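Local coordinates for protein aminotransferase (Psychrobacter arcticus 273-4, PDB 3IF2) that probably catalyses the transfer of amino groups with pyridoxal 5'-phosphate as cofactor, perhaps between valine and pyruvate, at residues A[117-122]-A[156-161]; A[216-221]-A[397-402]; A[345-350]-A[428-433]; A[341-346]-A[421-426]. All blocks are in the same frame, centred on the assembly; numbering follows the deposited sequence.

Contact 1: residues A[117-122]-A[156-161]; sequences NAFFYL and IGYSDV
The aromatic part of this contact is a T-shaped pair: the edge of Tyr158 points at the face of Phe119, with centroids 5.2 Å apart and planes at 82°. The touching atom is CE1 of Tyr158, which hangs over the middle of the Phe119 ring, 4.0 Å from its CD2. The hydroxyl of Tyr158 is hydrogen-bonded to Asp245, itself a partner of the cofactor, a bond that helps hold the Tyr158 ring in its orientation against Phe119. Phe119 also touches the pyridoxal phosphate, and a leucine here would probably deprive the Tyr158 edge of its aromatic face and disturb one wall of the cofactor pocket.

Apolar and carbonyl contacts follow at Val161, the last residue of a type I turn that begins at Tyr158. Its CG2 approaches Phe119 O at 3.9 Å, while CB lies 4.2 Å from Phe120 CD1. With its CG anti to the backbone N (chi1 174°), the Phe120 ring runs alongside Val161 and meets Val161 O obliquely, CD1 at 3.3 Å; that oxygen accepts a hydrogen bond from Asn124.

Phe119 and Leu122 pack on strand 268-273, Tyr121 on helix 291-305, Phe120 on Val304 of the second subunit and Val161 on its Val303.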
loop_
_atom_site.group_PDB
_atom_site.type_symbol
_atom_site.label_atom_id
_atom_site.label_comp_id
_atom_site.label_asym_id
_atom_site.label_seq_id
_atom_site.Cartn_x
_atom_site.Cartn_y
_atom_site.Cartn_z
ATOM N N ASN A 117 2.777 0.188 -6.471
ATOM C CA ASN A 117 1.600 -0.584 -6.083
ATOM C C ASN A 117 0.811 -0.926 -7.353
ATOM O O ASN A 117 0.337 -2.057 -7.515
ATOM C CB ASN A 117 0.773 0.264 -5.099
ATOM C CG ASN A 117 -0.116 -0.534 -4.186
ATOM O OD1 ASN A 117 -1.227 -0.102 -3.855
ATOM N ND2 ASN A 117 0.391 -1.648 -3.702
ATOM N N ALA A 118 0.706 0.036 -8.272
ATOM C CA ALA A 118 0.057 -0.204 -9.567
ATOM C C ALA A 118 0.765 -1.323 -10.358
ATOM O O ALA A 118 0.092 -2.180 -10.917
ATOM C CB ALA A 118 -0.032 1.069 -10.398
ATOM N N PHE A 119 2.099 -1.347 -10.369
ATOM C CA PHE A 119 2.827 -2.375 -11.134
ATOM C C PHE A 119 2.755 -3.736 -10.480
ATOM O O PHE A 119 2.682 -4.732 -11.196
ATOM C CB PHE A 119 4.270 -1.989 -11.435
ATOM C CG PHE A 119 4.396 -0.625 -11.986
ATOM C CD1 PHE A 119 3.645 -0.225 -13.099
ATOM C CD2 PHE A 119 5.240 0.294 -11.384
ATOM C CE1 PHE A 119 3.754 1.070 -13.601
ATOM C CE2 PHE A 119 5.341 1.561 -11.867
ATOM C CZ PHE A 119 4.600 1.955 -12.983
ATOM N N PHE A 120 2.773 -3.782 -9.145
ATOM C CA PHE A 120 2.572 -5.033 -8.413
ATOM C C PHE A 120 1.207 -5.638 -8.801
ATOM O O PHE A 120 1.118 -6.828 -9.050
ATOM C CB PHE A 120 2.702 -4.845 -6.898
ATOM C CG PHE A 120 2.365 -6.082 -6.116
ATOM C CD1 PHE A 120 3.247 -7.152 -6.085
ATOM C CD2 PHE A 120 1.158 -6.198 -5.445
ATOM C CE1 PHE A 120 2.939 -8.330 -5.382
ATOM C CE2 PHE A 120 0.842 -7.364 -4.737
ATOM C CZ PHE A 120 1.737 -8.429 -4.700
ATOM N N TYR A 121 0.172 -4.806 -8.902
ATOM C CA TYR A 121 -1.128 -5.292 -9.346
ATOM C C TYR A 121 -1.113 -5.695 -10.824
ATOM O O TYR A 121 -1.395 -6.866 -11.131
ATOM C CB TYR A 121 -2.271 -4.281 -9.101
ATOM C CG TYR A 121 -2.589 -3.913 -7.653
ATOM C CD1 TYR A 121 -2.297 -4.752 -6.574
ATOM C CD2 TYR A 121 -3.284 -2.733 -7.387
ATOM C CE1 TYR A 121 -2.637 -4.380 -5.264
ATOM C CE2 TYR A 121 -3.633 -2.352 -6.109
ATOM C CZ TYR A 121 -3.310 -3.164 -5.040
ATOM O OH TYR A 121 -3.685 -2.803 -3.777
ATOM N N LEU A 122 -0.765 -4.749 -11.708
ATOM C CA LEU A 122 -0.813 -4.973 -13.155
ATOM C C LEU A 122 0.071 -6.138 -13.659
ATOM O O LEU A 122 -0.384 -6.918 -14.498
ATOM C CB LEU A 122 -0.521 -3.680 -13.950
ATOM C CG LEU A 122 -1.501 -2.488 -13.830
ATOM C CD1 LEU A 122 -0.885 -1.213 -14.478
ATOM C CD2 LEU A 122 -2.902 -2.819 -14.408
ATOM N N ILE A 156 14.403 -0.545 -12.871
ATOM C CA ILE A 156 14.878 -1.538 -11.893
ATOM C C ILE A 156 13.746 -2.087 -10.995
ATOM O O ILE A 156 13.755 -3.269 -10.639
ATOM C CB ILE A 156 16.077 -0.961 -11.038
ATOM C CG1 ILE A 156 16.765 -2.028 -10.174
ATOM C CG2 ILE A 156 15.631 0.194 -10.187
ATOM C CD1 ILE A 156 18.048 -1.534 -9.496
ATOM N N GLY A 157 12.789 -1.230 -10.652
ATOM C CA GLY A 157 11.642 -1.587 -9.791
ATOM C C GLY A 157 10.582 -2.545 -10.323
ATOM O O GLY A 157 9.748 -3.028 -9.540
ATOM N N TYR A 158 10.566 -2.768 -11.634
ATOM C CA TYR A 158 9.698 -3.774 -12.224
ATOM C C TYR A 158 10.162 -5.188 -11.876
ATOM O O TYR A 158 9.322 -6.051 -11.677
ATOM C CB TYR A 158 9.657 -3.698 -13.764
ATOM C CG TYR A 158 9.139 -2.415 -14.394
ATOM C CD1 TYR A 158 8.148 -1.619 -13.788
ATOM C CD2 TYR A 158 9.556 -2.061 -15.670
ATOM C CE1 TYR A 158 7.675 -0.442 -14.411
ATOM C CE2 TYR A 158 9.079 -0.915 -16.302
ATOM C CZ TYR A 158 8.160 -0.100 -15.676
ATOM O OH TYR A 158 7.733 1.029 -16.346
ATOM N N SER A 159 11.483 -5.396 -11.804
ATOM C CA SER A 159 12.149 -6.716 -11.612
ATOM C C SER A 159 11.498 -7.827 -10.804
ATOM O O SER A 159 11.348 -8.942 -11.294
ATOM C CB SER A 159 13.539 -6.532 -10.981
ATOM O OG SER A 159 14.390 -5.805 -11.821
ATOM N N ASP A 160 11.130 -7.514 -9.567
ATOM C CA ASP A 160 10.736 -8.549 -8.595
ATOM C C ASP A 160 9.289 -8.549 -8.110
ATOM O O ASP A 160 8.991 -9.216 -7.118
ATOM C CB ASP A 160 11.701 -8.425 -7.388
ATOM C CG ASP A 160 13.200 -8.615 -7.765
ATOM O OD1 ASP A 160 13.545 -9.270 -8.781
ATOM O OD2 ASP A 160 14.051 -8.122 -6.993
ATOM N N VAL A 161 8.383 -7.857 -8.811
ATOM C CA VAL A 161 6.985 -7.757 -8.338
ATOM C C VAL A 161 6.146 -9.032 -8.511
ATOM O O VAL A 161 5.112 -9.156 -7.868
ATOM C CB VAL A 161 6.218 -6.536 -8.921
ATOM C CG1 VAL A 161 6.977 -5.228 -8.637
ATOM C CG2 VAL A 161 5.937 -6.698 -10.407
#

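Contact 2: residues A[216-221]-A[397-402]; sequences TNPTGN and EYFFPG. With PLP (pyridoxal-5'-phosphate), chain C.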
loop_
_atom_site.group_PDB
_atom_site.type_symbol
_atom_site.label_atom_id
_atom_site.label_comp_id
_atom_site.label_asym_id
_atom_site.label_seq_id
_atom_site.Cartn_x
_atom_site.Cartn_y
_atom_site.Cartn_z
ATOM N N THR A 216 11.986 7.000 -19.765
ATOM C CA THR A 216 12.484 5.823 -19.105
ATOM C C THR A 216 13.507 6.094 -18.009
ATOM O O THR A 216 14.368 6.964 -18.148
ATOM C CB THR A 216 13.109 4.874 -20.140
ATOM O OG1 THR A 216 12.128 4.568 -21.133
ATOM C CG2 THR A 216 13.607 3.572 -19.501
ATOM N N ASN A 217 13.335 5.362 -16.903
ATOM C CA ASN A 217 14.291 5.243 -15.808
ATOM C C ASN A 217 14.937 3.931 -16.264
ATOM O O ASN A 217 14.221 2.940 -16.420
ATOM C CB ASN A 217 13.562 5.096 -14.446
ATOM C CG ASN A 217 14.513 4.875 -13.249
ATOM O OD1 ASN A 217 15.654 4.502 -13.425
ATOM N ND2 ASN A 217 14.018 5.087 -12.026
ATOM N N PRO A 218 16.275 3.878 -16.393
ATOM C CA PRO A 218 17.351 4.806 -16.066
ATOM C C PRO A 218 17.956 5.630 -17.195
ATOM O O PRO A 218 18.897 6.369 -16.934
ATOM C CB PRO A 218 18.437 3.810 -15.678
ATOM C CG PRO A 218 18.333 2.781 -16.782
ATOM C CD PRO A 218 16.843 2.728 -17.133
ATOM N N THR A 219 17.448 5.496 -18.413
ATOM C CA THR A 219 18.117 6.026 -19.596
ATOM C C THR A 219 17.871 7.467 -19.940
ATOM O O THR A 219 18.748 8.117 -20.502
ATOM C CB THR A 219 17.724 5.209 -20.834
ATOM O OG1 THR A 219 16.300 5.241 -20.968
ATOM C CG2 THR A 219 18.191 3.775 -20.689
ATOM N N GLY A 220 16.681 7.958 -19.617
ATOM C CA GLY A 220 16.234 9.265 -20.051
ATOM C C GLY A 220 15.648 9.202 -21.471
ATOM O O GLY A 220 15.307 10.254 -22.038
ATOM N N ASN A 221 15.480 7.984 -22.016
ATOM C CA ASN A 221 14.976 7.779 -23.365
ATOM C C ASN A 221 13.473 8.003 -23.438
ATOM O O ASN A 221 12.737 7.571 -22.540
ATOM C CB ASN A 221 15.250 6.335 -23.853
ATOM C CG ASN A 221 14.915 6.142 -25.337
ATOM O OD1 ASN A 221 15.380 6.897 -26.188
ATOM N ND2 ASN A 221 14.101 5.147 -25.643
ATOM N N GLU A 397 23.936 -3.375 -14.709
ATOM C CA GLU A 397 23.490 -4.762 -14.748
ATOM C C GLU A 397 22.130 -5.081 -14.097
ATOM O O GLU A 397 21.586 -6.143 -14.362
ATOM C CB GLU A 397 24.582 -5.720 -14.278
ATOM C CG GLU A 397 24.906 -5.732 -12.798
ATOM C CD GLU A 397 25.949 -6.804 -12.481
ATOM O OE1 GLU A 397 27.152 -6.582 -12.800
ATOM O OE2 GLU A 397 25.553 -7.865 -11.932
ATOM N N TYR A 398 21.582 -4.167 -13.290
ATOM C CA TYR A 398 20.271 -4.357 -12.645
ATOM C C TYR A 398 19.072 -3.779 -13.409
ATOM O O TYR A 398 17.933 -3.934 -12.951
ATOM C CB TYR A 398 20.295 -3.798 -11.208
ATOM C CG TYR A 398 21.402 -4.392 -10.365
ATOM C CD1 TYR A 398 21.477 -5.786 -10.154
ATOM C CD2 TYR A 398 22.391 -3.579 -9.781
ATOM C CE1 TYR A 398 22.521 -6.364 -9.382
ATOM C CE2 TYR A 398 23.439 -4.146 -8.992
ATOM C CZ TYR A 398 23.492 -5.538 -8.804
ATOM O OH TYR A 398 24.494 -6.095 -8.048
ATOM N N PHE A 399 19.306 -3.165 -14.571
ATOM C CA PHE A 399 18.247 -2.524 -15.358
ATOM C C PHE A 399 17.828 -3.313 -16.599
ATOM O O PHE A 399 17.309 -2.735 -17.545
ATOM C CB PHE A 399 18.664 -1.082 -15.736
ATOM C CG PHE A 399 18.823 -0.161 -14.567
ATOM C CD1 PHE A 399 17.749 0.581 -14.097
ATOM C CD2 PHE A 399 20.050 -0.015 -13.956
ATOM C CE1 PHE A 399 17.888 1.462 -13.004
ATOM C CE2 PHE A 399 20.216 0.853 -12.878
ATOM C CZ PHE A 399 19.122 1.599 -12.389
ATOM N N PHE A 400 17.998 -4.629 -16.577
ATOM C CA PHE A 400 17.610 -5.501 -17.682
ATOM C C PHE A 400 16.787 -6.645 -17.082
ATOM O O PHE A 400 17.314 -7.735 -16.883
ATOM C CB PHE A 400 18.864 -6.012 -18.406
ATOM C CG PHE A 400 19.695 -4.928 -19.059
ATOM C CD1 PHE A 400 20.697 -4.271 -18.346
ATOM C CD2 PHE A 400 19.488 -4.584 -20.386
ATOM C CE1 PHE A 400 21.490 -3.264 -18.958
ATOM C CE2 PHE A 400 20.270 -3.598 -21.011
ATOM C CZ PHE A 400 21.270 -2.931 -20.290
ATOM N N PRO A 401 15.507 -6.377 -16.724
ATOM C CA PRO A 401 14.651 -7.406 -16.150
ATOM C C PRO A 401 14.386 -8.543 -17.125
ATOM O O PRO A 401 14.073 -8.295 -18.292
ATOM C CB PRO A 401 13.339 -6.659 -15.851
ATOM C CG PRO A 401 13.699 -5.294 -15.766
ATOM C CD PRO A 401 14.806 -5.079 -16.725
ATOM N N GLY A 402 14.531 -9.771 -16.632
ATOM C CA GLY A 402 14.329 -10.964 -17.433
ATOM C C GLY A 402 15.410 -11.292 -18.463
ATOM O O GLY A 402 15.204 -12.207 -19.259
HETATM N N1 PLP C . 8.075 4.580 -12.743
HETATM C C2 PLP C . 9.381 4.979 -12.933
HETATM C C2A PLP C . 9.891 5.040 -14.337
HETATM C C3 PLP C . 10.178 5.327 -11.819
HETATM O O3 PLP C . 11.479 5.731 -11.962
HETATM C C4 PLP C . 9.641 5.238 -10.513
HETATM C C4A PLP C . 10.617 5.355 -9.348
HETATM O O4A PLP C . 10.385 6.087 -8.378
HETATM C C5 PLP C . 8.280 4.815 -10.347
HETATM C C6 PLP C . 7.527 4.496 -11.492
HETATM C C5A PLP C . 7.606 4.643 -8.971
HETATM O O4P PLP C . 7.013 5.824 -8.473
HETATM P P PLP C . 6.004 5.777 -7.227
HETATM O O1P PLP C . 5.651 4.455 -6.588
HETATM O O2P PLP C . 4.773 6.367 -7.829
HETATM O O3P PLP C . 6.624 6.640 -6.200
#
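The cofactor pocket reaches this contact through Asn217, the first residue of the Asn-Pro-Thr-Gly sequence; the peptide bond to Pro218 is cis. Asn217 ND2 donates a nearly straight hydrogen bond to O3 of the pyridoxal phosphate, 2.6 Å long with an angle of 170° at the hydrogen. The amide is carried to the cofactor by a side chain whose CG lies opposite the backbone N (chi1 176°). Asn217 CB, placed by the backbone, is itself 3.3 Å from the same O3. The other end of the amide, OD1, is hydrogen-bonded to Arg416 and stands 3.8 Å from Phe399 CE1. Both polar ends of this buried group are therefore engaged, which should fix which way round the amide sits.

Pro218 lies over one face of the Phe399 ring. Its CB makes a CH-pi contact, 3.8 Å from the ring centroid and 22° off the normal, and its CG reaches CD1 of Phe399 at 3.5 Å. Together, Pro218 CB and CG lie over the CG, CD1 and CE1 side of the ring. Trp369 packs on Pro218 as well, and the backbone of Phe399 is hydrogen-bonded to that of Glu154.

Behind the proline the chain folds back tightly: Gly220 N bonds to Thr216 O, and Thr219 OG1 accepts from Asn221 N at 3.0 Å in an ST turn. An asparagine bound to O3 of the cofactor and followed by a cis proline is a hallmark of aspartate aminotransferase-like enzymes of fold type I.

Contact 3: residues A[345-350]-A[428-433]; sequences VKLLKQ and DGIKVI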
loop_
_atom_site.group_PDB
_atom_site.type_symbol
_atom_site.label_atom_id
_atom_site.label_comp_id
_atom_site.label_asym_id
_atom_site.label_seq_id
_atom_site.Cartn_x
_atom_site.Cartn_y
_atom_site.Cartn_z
ATOM N N VAL A 345 26.079 17.410 -17.995
ATOM C CA VAL A 345 26.759 17.101 -19.283
ATOM C C VAL A 345 28.056 17.918 -19.450
ATOM O O VAL A 345 29.081 17.364 -19.865
ATOM C CB VAL A 345 25.836 17.328 -20.533
ATOM C CG1 VAL A 345 26.621 17.186 -21.856
ATOM C CG2 VAL A 345 24.644 16.394 -20.515
ATOM N N LYS A 346 27.977 19.222 -19.140
ATOM C CA LYS A 346 29.115 20.166 -19.181
ATOM C C LYS A 346 30.247 19.563 -18.349
ATOM O O LYS A 346 31.347 19.327 -18.875
ATOM C CB LYS A 346 28.674 21.538 -18.592
ATOM C CG LYS A 346 29.666 22.731 -18.437
ATOM C CD LYS A 346 29.584 23.753 -19.579
ATOM C CE LYS A 346 29.917 25.202 -19.114
ATOM N NZ LYS A 346 31.222 25.324 -18.389
ATOM N N LEU A 347 29.933 19.262 -17.081
ATOM C CA LEU A 347 30.899 18.700 -16.123
ATOM C C LEU A 347 31.475 17.345 -16.557
ATOM O O LEU A 347 32.678 17.130 -16.411
ATOM C CB LEU A 347 30.297 18.597 -14.719
ATOM C CG LEU A 347 29.867 19.888 -14.012
ATOM C CD1 LEU A 347 29.125 19.482 -12.719
ATOM C CD2 LEU A 347 31.010 20.864 -13.742
ATOM N N LEU A 348 30.636 16.470 -17.115
ATOM C CA LEU A 348 31.087 15.148 -17.608
ATOM C C LEU A 348 32.049 15.307 -18.785
ATOM O O LEU A 348 33.060 14.612 -18.840
ATOM C CB LEU A 348 29.913 14.203 -17.965
ATOM C CG LEU A 348 29.100 13.631 -16.799
ATOM C CD1 LEU A 348 27.854 12.969 -17.303
ATOM C CD2 LEU A 348 29.902 12.640 -15.992
ATOM N N LYS A 349 31.746 16.236 -19.693
ATOM C CA LYS A 349 32.639 16.547 -20.823
ATOM C C LYS A 349 33.965 17.202 -20.413
ATOM O O LYS A 349 34.919 17.081 -21.147
ATOM C CB LYS A 349 31.925 17.337 -21.936
ATOM C CG LYS A 349 30.905 16.461 -22.692
ATOM C CD LYS A 349 30.450 17.051 -24.023
ATOM C CE LYS A 349 29.698 16.003 -24.883
ATOM N NZ LYS A 349 30.509 14.793 -25.307
ATOM N N GLN A 350 34.040 17.878 -19.265
ATOM C CA GLN A 350 35.331 18.413 -18.762
ATOM C C GLN A 350 36.172 17.296 -18.157
ATOM O O GLN A 350 37.383 17.303 -18.309
ATOM C CB GLN A 350 35.148 19.505 -17.715
ATOM C CG GLN A 350 34.627 20.784 -18.292
ATOM C CD GLN A 350 34.105 21.781 -17.246
ATOM O OE1 GLN A 350 33.949 21.467 -16.053
ATOM N NE2 GLN A 350 33.806 22.990 -17.711
ATOM N N ASP A 428 31.381 17.483 -7.182
ATOM C CA ASP A 428 32.238 16.578 -6.404
ATOM C C ASP A 428 32.212 15.136 -6.931
ATOM O O ASP A 428 33.262 14.517 -7.107
ATOM C CB ASP A 428 31.819 16.567 -4.917
ATOM C CG ASP A 428 32.025 17.908 -4.212
ATOM O OD1 ASP A 428 32.595 18.863 -4.791
ATOM O OD2 ASP A 428 31.603 17.990 -3.042
ATOM N N GLY A 429 31.000 14.623 -7.167
ATOM C CA GLY A 429 30.762 13.266 -7.650
ATOM C C GLY A 429 31.361 13.010 -9.011
ATOM O O GLY A 429 32.078 12.033 -9.186
ATOM N N ILE A 430 31.079 13.903 -9.962
ATOM C CA ILE A 430 31.623 13.797 -11.321
ATOM C C ILE A 430 33.161 13.926 -11.308
ATOM O O ILE A 430 33.824 13.230 -12.083
ATOM C CB ILE A 430 30.954 14.789 -12.295
ATOM C CG1 ILE A 430 29.500 14.391 -12.508
ATOM C CG2 ILE A 430 31.651 14.809 -13.658
ATOM C CD1 ILE A 430 28.710 15.429 -13.232
ATOM N N LYS A 431 33.716 14.771 -10.427
ATOM C CA LYS A 431 35.185 14.898 -10.274
ATOM C C LYS A 431 35.813 13.524 -9.945
ATOM O O LYS A 431 36.775 13.126 -10.597
ATOM C CB LYS A 431 35.564 15.941 -9.194
ATOM C CG LYS A 431 37.074 16.279 -9.056
ATOM C CD LYS A 431 37.302 17.234 -7.867
ATOM C CE LYS A 431 38.753 17.666 -7.693
ATOM N NZ LYS A 431 39.674 16.505 -7.484
ATOM N N VAL A 432 35.225 12.811 -8.974
ATOM C CA VAL A 432 35.692 11.475 -8.541
ATOM C C VAL A 432 35.453 10.438 -9.645
ATOM O O VAL A 432 36.344 9.634 -9.921
ATOM C CB VAL A 432 35.031 11.007 -7.194
ATOM C CG1 VAL A 432 35.556 9.628 -6.764
ATOM C CG2 VAL A 432 35.289 12.025 -6.086
ATOM N N ILE A 433 34.270 10.462 -10.263
ATOM C CA ILE A 433 33.957 9.595 -11.420
ATOM C C ILE A 433 34.986 9.796 -12.533
ATOM O O ILE A 433 35.453 8.825 -13.121
ATOM C CB ILE A 433 32.537 9.842 -11.990
ATOM C CG1 ILE A 433 31.462 9.322 -11.018
ATOM C CG2 ILE A 433 32.351 9.147 -13.355
ATOM C CD1 ILE A 433 30.052 9.797 -11.324
#
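Two helical segments, 345-350 and 428-433, approach most closely at Leu348 and Ile430, whose CA atoms are 6.5 Å apart. Ile430 makes all the close contacts of segment 428-433, its CB pointing toward the other helix, and its two branches divide the work. The longer branch has CG1 anti to the carbonyl carbon and continues extended (chi1 -68°, chi2 169°), which carries CD1 up to Leu347 CB at 3.8 Å and to Leu348 CG at 4.0 Å. The shorter branch, CG2, meets Leu348 CD2 at 3.6 Å and also rests near the backbone, 3.7 Å from Leu347 O. Ile430 thus enters between two successive leucines and crosses each of their side chains at about a right angle. Leu347 offers mainly CB, whereas Leu348 turns its branched end to the isoleucine.

Cutting Ile430 back to an alanine is likely to open a gap between the helices, with Leu348 CD2 and Leu347 CB losing their partners on helix 423-441.

Leu348 is also packed on Leu368, Leu370, Leu357 and Ile359 of the sheet, and Met417 touches both Leu348 and Ile430. Lys431 is directed elsewhere and forms a salt bridge with Glu435 on its own helix. The joint between the helices is made by methyl and methylene groups, held by shape and by exclusion of water rather than by directed polar bonds.

Contact 4: residues A[341-346]-A[421-426]; sequences ATLAVK and ADEQTL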
loop_
_atom_site.group_PDB
_atom_site.type_symbol
_atom_site.label_atom_id
_atom_site.label_comp_id
_atom_site.label_asym_id
_atom_site.label_seq_id
_atom_site.Cartn_x
_atom_site.Cartn_y
_atom_site.Cartn_z
ATOM N N ALA A 341 20.548 18.745 -15.961
ATOM C CA ALA A 341 21.094 17.795 -16.952
ATOM C C ALA A 341 22.176 18.477 -17.790
ATOM O O ALA A 341 23.240 17.885 -18.015
ATOM C CB ALA A 341 19.970 17.212 -17.858
ATOM N N THR A 342 21.907 19.713 -18.216
ATOM C CA THR A 342 22.857 20.521 -18.990
ATOM C C THR A 342 24.161 20.758 -18.232
ATOM O O THR A 342 25.258 20.588 -18.787
ATOM C CB THR A 342 22.231 21.880 -19.394
ATOM O OG1 THR A 342 21.022 21.620 -20.118
ATOM C CG2 THR A 342 23.194 22.756 -20.250
ATOM N N LEU A 343 24.024 21.161 -16.977
ATOM C CA LEU A 343 25.149 21.354 -16.053
ATOM C C LEU A 343 25.951 20.060 -15.893
ATOM O O LEU A 343 27.172 20.092 -15.943
ATOM C CB LEU A 343 24.620 21.785 -14.684
ATOM C CG LEU A 343 25.560 21.982 -13.496
ATOM C CD1 LEU A 343 26.639 23.093 -13.805
ATOM C CD2 LEU A 343 24.694 22.289 -12.250
ATOM N N ALA A 344 25.249 18.938 -15.699
ATOM C CA ALA A 344 25.879 17.624 -15.547
ATOM C C ALA A 344 26.666 17.223 -16.805
ATOM O O ALA A 344 27.803 16.770 -16.682
ATOM C CB ALA A 344 24.832 16.551 -15.176
ATOM N N VAL A 345 26.079 17.410 -17.995
ATOM C CA VAL A 345 26.759 17.101 -19.283
ATOM C C VAL A 345 28.056 17.918 -19.450
ATOM O O VAL A 345 29.081 17.364 -19.865
ATOM C CB VAL A 345 25.836 17.328 -20.533
ATOM C CG1 VAL A 345 26.621 17.186 -21.856
ATOM C CG2 VAL A 345 24.644 16.394 -20.515
ATOM N N LYS A 346 27.977 19.222 -19.140
ATOM C CA LYS A 346 29.115 20.166 -19.181
ATOM C C LYS A 346 30.247 19.563 -18.349
ATOM O O LYS A 346 31.347 19.327 -18.875
ATOM C CB LYS A 346 28.674 21.538 -18.592
ATOM C CG LYS A 346 29.666 22.731 -18.437
ATOM C CD LYS A 346 29.584 23.753 -19.579
ATOM C CE LYS A 346 29.917 25.202 -19.114
ATOM N NZ LYS A 346 31.222 25.324 -18.389
ATOM N N ALA A 421 20.204 15.769 -7.719
ATOM C CA ALA A 421 21.085 16.178 -6.603
ATOM C C ALA A 421 21.500 17.642 -6.709
ATOM O O ALA A 421 21.492 18.206 -7.799
ATOM C CB ALA A 421 22.340 15.277 -6.537
ATOM N N ASP A 422 21.862 18.254 -5.583
ATOM C CA ASP A 422 22.283 19.653 -5.616
ATOM C C ASP A 422 23.599 19.782 -6.401
ATOM O O ASP A 422 24.341 18.805 -6.621
ATOM C CB ASP A 422 22.307 20.351 -4.239
ATOM C CG ASP A 422 23.389 19.828 -3.310
ATOM O OD1 ASP A 422 24.611 20.043 -3.563
ATOM O OD2 ASP A 422 23.005 19.249 -2.270
ATOM N N GLU A 423 23.844 21.007 -6.828
ATOM C CA GLU A 423 24.954 21.331 -7.692
ATOM C C GLU A 423 26.298 20.873 -7.135
ATOM O O GLU A 423 27.052 20.217 -7.841
ATOM C CB GLU A 423 24.918 22.830 -7.982
ATOM C CG GLU A 423 25.935 23.336 -8.998
ATOM C CD GLU A 423 25.602 24.723 -9.535
ATOM O OE1 GLU A 423 24.400 25.129 -9.561
ATOM O OE2 GLU A 423 26.563 25.395 -9.964
ATOM N N GLN A 424 26.557 21.131 -5.851
ATOM C CA GLN A 424 27.842 20.743 -5.254
ATOM C C GLN A 424 28.060 19.216 -5.232
ATOM O O GLN A 424 29.202 18.768 -5.383
ATOM C CB GLN A 424 28.055 21.378 -3.863
ATOM C CG GLN A 424 29.516 21.315 -3.324
ATOM C CD GLN A 424 30.572 21.971 -4.264
ATOM O OE1 GLN A 424 30.296 22.975 -4.932
ATOM N NE2 GLN A 424 31.772 21.391 -4.310
ATOM N N THR A 425 26.984 18.436 -5.063
ATOM C CA THR A 425 27.072 16.976 -5.098
ATOM C C THR A 425 27.480 16.519 -6.518
ATOM O O THR A 425 28.342 15.670 -6.650
ATOM C CB THR A 425 25.765 16.277 -4.606
ATOM O OG1 THR A 425 25.448 16.713 -3.281
ATOM C CG2 THR A 425 25.921 14.758 -4.592
ATOM N N LEU A 426 26.875 17.108 -7.554
ATOM C CA LEU A 426 27.207 16.789 -8.954
ATOM C C LEU A 426 28.652 17.153 -9.335
ATOM O O LEU A 426 29.288 16.390 -10.072
ATOM C CB LEU A 426 26.220 17.439 -9.945
ATOM C CG LEU A 426 24.805 16.851 -10.111
ATOM C CD1 LEU A 426 23.870 17.901 -10.743
ATOM C CD2 LEU A 426 24.798 15.535 -10.920
#
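Leu343 and Glu423 meet where helix 324-351 passes the first turn of helix 423-441, and the outer part of the glutamate chain, CG, CD and OE1, lies against one methyl group, Leu343 CD2. Glu423 CB is 4.3 Å from Leu343 CD2; from there the side chain leaves with CG anti to the backbone N (chi1 -174°) and stays extended. CG makes the closest approach, 3.6 Å to Leu343 CD2; CD follows at 3.8 Å, and OE1 lies 3.9 Å from the same methyl. The glutamate therefore crosses the end of the leucine at about a right angle: its aliphatic part gives Leu343 apolar cover, while its carboxylate lies at the protein surface.

Deeper in, Ala344 CB lies 4.4 Å from Leu426 CD2. The small side chain of Ala344 is consistent with the closer approach here, with the CA atoms of Ala344 and Leu426 6.8 Å apart against 8.4 Å for those of Leu343 and Glu423.

The start of the second helix is secured by Asp422 at the N-cap position. Its OD1 accepts from Thr425 N, 3.2 Å away, with the donor above the carboxylate plane, 44° out of it. The negative charge would probably interact favourably with the positive end of the helix dipole.

Ala344 rests on Ile419, in the loop after strand 414-418, and on Leu368 of strand 367-372, which puts helix 324-351 against that sheet; Leu426 packs on Leu37, in a loop.

In the fold
From the N terminus, contact 1 is made first and is complete at 161, joining helix 115-125 to the loop after strand 142-149 before any other contact begins. Contact 2 opens at 216-221 in the large cofactor-binding sheet region and closes only at 397-402. Contacts 4 and 3 start in between, from overlapping parts of helix 324-351, and close later on helix 423-441, so both cross contact 2. Contacts 1 and 2 touch through Ile156 on Tyr398 and Phe399 and Ser159 on Pro401; each also has its own residue, Phe119 or Asn217, at the cofactor. Contacts 3 and 4, with centres about 8 Å apart, form one continuous helix-helix seam on the smaller sheet.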